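Local structure of Gp15 protein (Listeria phage PSA, 6R5W) at residues A[61-66]-A[112-117]; A[75-80]-A[106-111]. The protein probably binds the Listeria cell surface as the homotrimeric receptor-binding protein of phage PSA, this chain being its C-terminal part, coiled-coil shaft and beta-rich head. All coordinates share one frame; numbering follows the deposited sequence.

Interaction 1: residues A[61-66]-A[112-117]. With CD (cadmium ion), chain G.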
ATOM      1  N   GLN A  61      10.140  -7.974  -1.619  1.00 31.51           N
ATOM      2  CA  GLN A  61      10.841  -9.249  -1.531  1.00 37.62           C
ATOM      3  C   GLN A  61      11.383  -9.647  -2.907  1.00 34.55           C
ATOM      4  O   GLN A  61      10.924  -9.156  -3.926  1.00 31.95           O
ATOM      5  CB  GLN A  61       9.871 -10.341  -1.043  1.00 39.55           C
ATOM      6  CG  GLN A  61       8.798  -9.990   0.016  1.00 52.82           C
ATOM      7  CD  GLN A  61       9.352 -10.032   1.407  1.00 57.52           C
ATOM      8  OE1 GLN A  61       9.382  -9.005   2.106  1.00 59.19           O
ATOM      9  NE2 GLN A  61       9.762 -11.227   1.836  1.00 55.04           N
ATOM     10  N   SER A  62      12.397 -10.530  -2.959  1.00 30.99           N
ATOM     11  CA  SER A  62      12.933 -10.956  -4.237  1.00 34.25           C
ATOM     12  C   SER A  62      13.313 -12.435  -4.225  1.00 34.16           C
ATOM     13  O   SER A  62      13.655 -12.977  -3.169  1.00 37.31           O
ATOM     14  CB  SER A  62      14.166 -10.117  -4.664  1.00 44.13           C
ATOM     15  OG  SER A  62      15.265 -10.537  -3.932  1.00 50.42           O
ATOM     16  N   VAL A  63      13.244 -13.063  -5.396  1.00 35.42           N
ATOM     17  CA  VAL A  63      13.801 -14.399  -5.625  1.00 38.40           C
ATOM     18  C   VAL A  63      14.522 -14.407  -6.953  1.00 37.02           C
ATOM     19  O   VAL A  63      14.094 -13.752  -7.906  1.00 37.11           O
ATOM     20  CB  VAL A  63      12.745 -15.558  -5.639  1.00 41.14           C
ATOM     21  CG1 VAL A  63      12.114 -15.692  -4.360  1.00 40.63           C
ATOM     22  CG2 VAL A  63      11.717 -15.341  -6.794  1.00 39.96           C
ATOM     23  N   THR A  64      15.644 -15.151  -7.041  1.00 36.77           N
ATOM     24  CA  THR A  64      16.356 -15.304  -8.291  1.00 32.83           C
ATOM     25  C   THR A  64      15.851 -16.513  -9.078  1.00 34.52           C
ATOM     26  O   THR A  64      15.561 -17.544  -8.484  1.00 43.05           O
ATOM     27  CB  THR A  64      17.863 -15.500  -8.043  1.00 39.02           C
ATOM     28  OG1 THR A  64      18.421 -14.317  -7.517  1.00 44.51           O
ATOM     29  CG2 THR A  64      18.560 -15.839  -9.326  1.00 44.40           C
ATOM     30  N   LEU A  65      15.695 -16.358 -10.384  1.00 36.02           N
ATOM     31  CA  LEU A  65      15.214 -17.419 -11.252  1.00 40.72           C
ATOM     32  C   LEU A  65      16.375 -18.001 -12.052  1.00 40.66           C
ATOM     33  O   LEU A  65      17.162 -17.254 -12.670  1.00 46.98           O
ATOM     34  CB  LEU A  65      14.161 -16.893 -12.248  1.00 38.92           C
ATOM     35  CG  LEU A  65      13.005 -16.099 -11.659  1.00 33.42           C
ATOM     36  CD1 LEU A  65      12.073 -15.725 -12.838  1.00 40.78           C
ATOM     37  CD2 LEU A  65      12.264 -16.825 -10.593  1.00 38.71           C
ATOM     38  N   THR A  66      16.390 -19.298 -12.173  1.00 41.15           N
ATOM     39  CA  THR A  66      17.407 -20.039 -12.917  1.00 39.63           C
ATOM     40  C   THR A  66      16.946 -20.314 -14.355  1.00 41.93           C
ATOM     41  O   THR A  66      15.862 -20.876 -14.555  1.00 45.94           O
ATOM     42  CB  THR A  66      17.682 -21.364 -12.223  1.00 48.72           C
ATOM     43  OG1 THR A  66      18.126 -21.119 -10.886  1.00 54.13           O
ATOM     44  CG2 THR A  66      18.733 -22.135 -13.008  1.00 55.22           C
ATOM     45  N   THR A 112       6.340 -21.954  -6.818  1.00 35.16           N
ATOM     46  CA  THR A 112       4.911 -22.254  -6.737  1.00 37.95           C
ATOM     47  C   THR A 112       4.102 -21.212  -5.932  1.00 34.16           C
ATOM     48  O   THR A 112       2.932 -20.949  -6.238  1.00 33.77           O
ATOM     49  CB  THR A 112       4.698 -23.675  -6.151  1.00 44.63           C
ATOM     50  OG1 THR A 112       5.218 -23.770  -4.824  1.00 54.49           O
ATOM     51  CG2 THR A 112       5.396 -24.684  -7.018  1.00 41.72           C
ATOM     52  N   PHE A 113       4.674 -20.634  -4.857  1.00 33.21           N
ATOM     53  CA  PHE A 113       3.902 -19.631  -4.141  1.00 36.30           C
ATOM     54  C   PHE A 113       3.709 -18.319  -4.954  1.00 30.32           C
ATOM     55  O   PHE A 113       2.928 -17.435  -4.519  1.00 32.48           O
ATOM     56  CB  PHE A 113       4.512 -19.284  -2.771  1.00 34.70           C
ATOM     57  CG  PHE A 113       5.783 -18.432  -2.828  1.00 34.56           C
ATOM     58  CD1 PHE A 113       7.007 -18.988  -3.068  1.00 38.03           C
ATOM     59  CD2 PHE A 113       5.721 -17.068  -2.618  1.00 33.96           C
ATOM     60  CE1 PHE A 113       8.152 -18.228  -3.095  1.00 43.24           C
ATOM     61  CE2 PHE A 113       6.864 -16.300  -2.673  1.00 36.02           C
ATOM     62  CZ  PHE A 113       8.073 -16.889  -2.915  1.00 37.27           C
ATOM     63  N   LEU A 114       4.377 -18.172  -6.101  1.00 33.50           N
ATOM     64  CA  LEU A 114       4.135 -17.032  -6.985  1.00 27.87           C
ATOM     65  C   LEU A 114       3.327 -17.451  -8.208  1.00 32.14           C
ATOM     66  O   LEU A 114       3.371 -16.792  -9.229  1.00 30.11           O
ATOM     67  CB  LEU A 114       5.455 -16.388  -7.389  1.00 28.82           C
ATOM     68  CG  LEU A 114       6.215 -15.793  -6.199  1.00 29.40           C
ATOM     69  CD1 LEU A 114       7.459 -15.100  -6.745  1.00 35.62           C
ATOM     70  CD2 LEU A 114       5.351 -14.818  -5.385  1.00 31.11           C
ATOM     71  N   ALA A 115       2.599 -18.575  -8.140  1.00 30.45           N
ATOM     72  CA  ALA A 115       1.744 -18.936  -9.274  1.00 28.07           C
ATOM     73  C   ALA A 115       0.687 -17.853  -9.509  1.00 25.33           C
ATOM     74  O   ALA A 115       0.142 -17.292  -8.557  1.00 27.45           O
ATOM     75  CB  ALA A 115       1.050 -20.281  -9.002  1.00 35.58           C
ATOM     76  N   PRO A 116       0.350 -17.544 -10.764  1.00 29.09           N
ATOM     77  CA  PRO A 116      -0.618 -16.468 -11.028  1.00 30.63           C
ATOM     78  C   PRO A 116      -2.062 -16.852 -10.719  1.00 32.01           C
ATOM     79  O   PRO A 116      -2.440 -18.022 -10.838  1.00 30.22           O
ATOM     80  CB  PRO A 116      -0.450 -16.200 -12.534  1.00 30.74           C
ATOM     81  CG  PRO A 116       0.039 -17.491 -13.074  1.00 32.43           C
ATOM     82  CD  PRO A 116       0.933 -18.100 -11.986  1.00 28.01           C
ATOM     83  N   ASP A 117      -2.879 -15.851 -10.407  1.00 28.12           N
ATOM     84  CA  ASP A 117      -4.331 -16.005 -10.412  1.00 28.38           C
ATOM     85  C   ASP A 117      -4.772 -15.999 -11.869  1.00 30.75           C
ATOM     86  O   ASP A 117      -4.787 -14.955 -12.511  1.00 32.93           O
ATOM     87  CB  ASP A 117      -5.025 -14.916  -9.617  1.00 27.76           C
ATOM     88  CG  ASP A 117      -6.491 -15.237  -9.330  1.00 28.64           C
ATOM     89  OD1 ASP A 117      -6.848 -16.341  -9.691  1.00 31.27           O
ATOM     90  OD2 ASP A 117      -7.225 -14.397  -8.814  1.00 25.60           O
TER
HETATM   91 CD    CD G 404      -8.960 -15.953  -8.433  1.00 36.12          CD
HETATM   92  O   HOH W   1      -7.734 -16.391  -6.109  1.00 26.38           O
HETATM   93  O   HOH W   2      -9.894 -18.196  -8.560  1.00 30.44           O
HETATM   94  O   HOH W   3     -10.040 -15.156 -10.612  1.00 30.46           O
HETATM   95  O   HOH W   4     -10.590 -14.364  -7.301  1.00 33.07           O
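Val-63 reaches from the edge strand 61-65 into the angle between Phe-113 and Leu-114, one methyl for each. Its CG1 meets the ring of Phe-113 at the edge, near the ring plane, with CZ as the nearest ring atom at 4.5 Å. Val-63 CG2 approaches the branch end of Leu-114, 4.3 Å from Leu-114 CD1. The two residues of the loop are themselves packed together: CG of Leu-114 lies 3.6 Å above one face of the Phe-113 ring, offset toward its rim, so the ring offers its edge to the strand while the leucine backs it. A chi1 of 74° on Phe-113 brings the ring end nearer to the strand than its CB direction alone would. The contact is light, 81 Å² in all, and no hydrogen bond crosses it.

It ties an outermost strand of one four-stranded antiparallel sheet of the head to the loop between strands 105-109 and 122-127 of the other. Thr-112 and Phe-113 form a short 3-10 segment within that loop, with Ala-115 N bonded to Thr-112 O at 3.1 Å. Tyr-81 meets the Phe-113 ring edge-to-face, and Leu-114 also packs on Phe-88 and Val-90.

Farther along the loop Asp-117, which takes no part in the touch with Val-63, binds a cadmium ion through both carboxylate oxygens, OD1 at 2.5 Å and OD2 at 2.4 Å from the metal. Four waters complete the six ligands found. Asp-117 OD2 also accepts a hydrogen bond from Arg-87 NH1, a second positive partner for the carboxylate.

Interaction 2: residues A[75-80]-A[106-111]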
ATOM      1  N   GLN A  75      20.921 -11.100 -18.314  1.00 44.39           N
ATOM      2  CA  GLN A  75      20.914 -10.334 -17.069  1.00 56.32           C
ATOM      3  C   GLN A  75      20.291 -11.208 -15.989  1.00 47.78           C
ATOM      4  O   GLN A  75      19.379 -11.979 -16.303  1.00 44.69           O
ATOM      5  CB  GLN A  75      20.121  -9.029 -17.230  1.00 53.10           C
ATOM      6  CG  GLN A  75      20.711  -8.066 -18.266  1.00 57.78           C
ATOM      7  CD  GLN A  75      22.109  -7.594 -17.890  1.00 63.35           C
ATOM      8  OE1 GLN A  75      22.354  -7.173 -16.752  1.00 59.75           O
ATOM      9  NE2 GLN A  75      23.038  -7.668 -18.857  1.00 62.67           N
ATOM     10  N   PRO A  76      20.746 -11.115 -14.726  1.00 51.27           N
ATOM     11  CA  PRO A  76      20.154 -11.967 -13.671  1.00 43.54           C
ATOM     12  C   PRO A  76      18.641 -11.903 -13.711  1.00 39.67           C
ATOM     13  O   PRO A  76      18.035 -10.847 -13.925  1.00 43.00           O
ATOM     14  CB  PRO A  76      20.710 -11.396 -12.359  1.00 53.10           C
ATOM     15  CG  PRO A  76      22.044 -10.735 -12.773  1.00 54.66           C
ATOM     16  CD  PRO A  76      21.750 -10.164 -14.174  1.00 55.38           C
ATOM     17  N   LEU A  77      18.027 -13.071 -13.628  1.00 36.97           N
ATOM     18  CA  LEU A  77      16.564 -13.189 -13.671  1.00 36.07           C
ATOM     19  C   LEU A  77      16.068 -13.066 -12.251  1.00 37.23           C
ATOM     20  O   LEU A  77      16.379 -13.908 -11.417  1.00 34.73           O
ATOM     21  CB  LEU A  77      16.143 -14.517 -14.301  1.00 36.45           C
ATOM     22  CG  LEU A  77      16.820 -14.716 -15.642  1.00 32.98           C
ATOM     23  CD1 LEU A  77      16.295 -16.081 -16.293  1.00 43.40           C
ATOM     24  CD2 LEU A  77      16.607 -13.660 -16.646  1.00 36.25           C
ATOM     25  N   ILE A  78      15.358 -11.969 -11.954  1.00 32.78           N
ATOM     26  CA  ILE A  78      14.899 -11.695 -10.602  1.00 31.41           C
ATOM     27  C   ILE A  78      13.412 -11.398 -10.624  1.00 33.18           C
ATOM     28  O   ILE A  78      12.941 -10.598 -11.429  1.00 36.81           O
ATOM     29  CB  ILE A  78      15.705 -10.535  -9.961  1.00 37.08           C
ATOM     30  CG1 ILE A  78      17.190 -10.952  -9.926  1.00 42.62           C
ATOM     31  CG2 ILE A  78      15.175 -10.242  -8.570  1.00 37.31           C
ATOM     32  CD1 ILE A  78      18.151  -9.839  -9.579  1.00 46.80           C
ATOM     33  N   ALA A  79      12.690 -12.049  -9.767  1.00 29.38           N
ATOM     34  CA  ALA A  79      11.290 -11.716  -9.513  1.00 33.00           C
ATOM     35  C   ALA A  79      11.172 -10.973  -8.195  1.00 32.58           C
ATOM     36  O   ALA A  79      11.496 -11.506  -7.127  1.00 33.84           O
ATOM     37  CB  ALA A  79      10.426 -12.983  -9.500  1.00 32.94           C
ATOM     38  N   ARG A  80      10.654  -9.753  -8.257  1.00 27.58           N
ATOM     39  CA  ARG A  80      10.420  -8.965  -7.057  1.00 26.79           C
ATOM     40  C   ARG A  80       8.938  -8.953  -6.778  1.00 29.25           C
ATOM     41  O   ARG A  80       8.126  -8.966  -7.714  1.00 33.49           O
ATOM     42  CB  ARG A  80      10.921  -7.546  -7.236  1.00 27.25           C
ATOM     43  CG  ARG A  80      12.424  -7.528  -7.480  1.00 29.49           C
ATOM     44  CD  ARG A  80      13.011  -6.123  -7.623  1.00 31.11           C
ATOM     45  NE  ARG A  80      14.501  -6.213  -7.846  1.00 30.60           N
ATOM     46  CZ  ARG A  80      15.083  -6.255  -9.037  1.00 32.26           C
ATOM     47  NH1 ARG A  80      14.381  -6.245 -10.187  1.00 32.54           N
ATOM     48  NH2 ARG A  80      16.393  -6.294  -9.135  1.00 35.83           N
ATOM     49  N   ILE A 106      10.083 -22.629 -22.680  1.00 33.50           N
ATOM     50  CA  ILE A 106      10.159 -22.221 -21.281  1.00 36.01           C
ATOM     51  C   ILE A 106      11.588 -21.836 -20.913  1.00 39.91           C
ATOM     52  O   ILE A 106      12.500 -22.672 -20.920  1.00 41.26           O
ATOM     53  CB  ILE A 106       9.643 -23.316 -20.350  1.00 36.60           C
ATOM     54  CG1 ILE A 106       8.104 -23.514 -20.575  1.00 36.62           C
ATOM     55  CG2 ILE A 106       9.864 -22.950 -18.895  1.00 39.64           C
ATOM     56  CD1 ILE A 106       7.520 -24.753 -19.876  1.00 39.74           C
ATOM     57  N   CYS A 107      11.794 -20.573 -20.595  1.00 35.00           N
ATOM     58  CA  CYS A 107      13.133 -20.060 -20.250  1.00 34.45           C
ATOM     59  C   CYS A 107      13.384 -19.988 -18.750  1.00 34.91           C
ATOM     60  O   CYS A 107      14.531 -19.885 -18.337  1.00 34.64           O
ATOM     61  CB  CYS A 107      13.329 -18.697 -20.895  1.00 31.25           C
ATOM     62  SG  CYS A 107      12.236 -17.339 -20.200  1.00 33.49           S
ATOM     63  N   ALA A 108      12.354 -20.085 -17.921  1.00 32.35           N
ATOM     64  CA  ALA A 108      12.420 -19.995 -16.482  1.00 36.33           C
ATOM     65  C   ALA A 108      11.046 -20.271 -15.927  1.00 33.80           C
ATOM     66  O   ALA A 108      10.037 -20.148 -16.644  1.00 33.96           O
ATOM     67  CB  ALA A 108      12.874 -18.585 -16.013  1.00 37.99           C
ATOM     68  N   THR A 109      11.024 -20.682 -14.666  1.00 29.28           N
ATOM     69  CA  THR A 109       9.820 -20.997 -13.903  1.00 31.75           C
ATOM     70  C   THR A 109       9.900 -20.362 -12.529  1.00 35.06           C
ATOM     71  O   THR A 109      10.918 -20.475 -11.863  1.00 37.80           O
ATOM     72  CB  THR A 109       9.634 -22.547 -13.709  1.00 39.10           C
ATOM     73  OG1 THR A 109       9.636 -23.180 -14.998  1.00 37.24           O
ATOM     74  CG2 THR A 109       8.366 -22.836 -12.995  1.00 38.23           C
ATOM     75  N   LEU A 110       8.854 -19.662 -12.108  1.00 30.68           N
ATOM     76  CA  LEU A 110       8.858 -19.037 -10.798  1.00 31.20           C
ATOM     77  C   LEU A 110       8.436 -20.049  -9.737  1.00 35.82           C
ATOM     78  O   LEU A 110       7.748 -21.050 -10.042  1.00 35.41           O
ATOM     79  CB  LEU A 110       7.891 -17.866 -10.779  1.00 32.92           C
ATOM     80  CG  LEU A 110       8.290 -16.660 -11.699  1.00 33.42           C
ATOM     81  CD1 LEU A 110       7.401 -16.630 -12.889  1.00 36.95           C
ATOM     82  CD2 LEU A 110       8.184 -15.404 -10.934  1.00 33.40           C
ATOM     83  N   PRO A 111       8.759 -19.787  -8.480  1.00 34.83           N
ATOM     84  CA  PRO A 111       8.305 -20.665  -7.400  1.00 37.55           C
ATOM     85  C   PRO A 111       6.787 -20.804  -7.346  1.00 37.79           C
ATOM     86  O   PRO A 111       6.044 -19.867  -7.664  1.00 34.67           O
ATOM     87  CB  PRO A 111       8.815 -19.962  -6.124  1.00 37.02           C
ATOM     88  CG  PRO A 111       9.808 -19.002  -6.565  1.00 42.71           C
ATOM     89  CD  PRO A 111       9.456 -18.602  -7.955  1.00 37.91           C
TER
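Ala-79 and Leu-110 make the closer of two apolar touches here, with Ala-79 CB 3.6 Å from CD2 of Leu-110. The alanine methyl points at the opposing segment, whereas the leucine gets there by its branch end. Its CG lies anti to the carbonyl carbon (chi1 -66°), and chi2, at 107°, is well away from a staggered value while CD2 rests on the methyl. The second touch reverses the roles: Leu-77 extends its side chain (chi2 -177°) and sets CD1 4.2 Å from the CB of Ala-108. Each pair thus matches a branched side chain with a single methyl, and the leucine comes once from each segment.

Backbone bonding runs within the sheets and not between the two segments. Leu-77 and Ala-79 pair with Leu-65 and Val-63 of strand 61-65, while Ile-78 and Arg-80 pair with Ser-93 and Ile-91 of strand 87-97. The CA atoms of Ala-79 and Leu-110 are 7.8 Å apart, too far for backbone bonding and close for facing layers, as the small alanine allows; the two sheets face each other in the manner of a beta-sandwich. Leu-65 and Ile-147 also pack on Leu-110.

Polar bonds are made at the margins: Thr-109 OG1 with Asp-146 and Lys-68, Gln-75 OE1 with Ser-119 OG of the third subunit. Pro-76 and Arg-80 pack on Ser-119 and Asp-117 of that subunit, placing this strand at a trimer interface.

With all four touching side chains buried and apolar, the contact lacks directional bonds that would fix a register; association of the sheets here probably rests on dispersion and the exclusion of water.

In the fold
Interaction 2 lies in the buried interior between the two sheets, whereas interaction 1 is partly buried and involves an exposed phenylalanine. Their centres are about 8 Å apart. Strands 61-65 and 72-84 are hydrogen-bonded neighbours in one sheet. On the other side, 106-111 runs straight into 112-117, so both contacts hold the same sheet against one continuous piece of chain. Both are apolar across the gap: interaction 2 uses aliphatic groups alone, while interaction 1 adds an aromatic ring edge. A metal is bound in interaction 1, away from the apolar touch, by Asp-117, which also packs on Arg-80 of a neighbouring subunit; in interaction 2 Thr-109 has charged partners outside the touch.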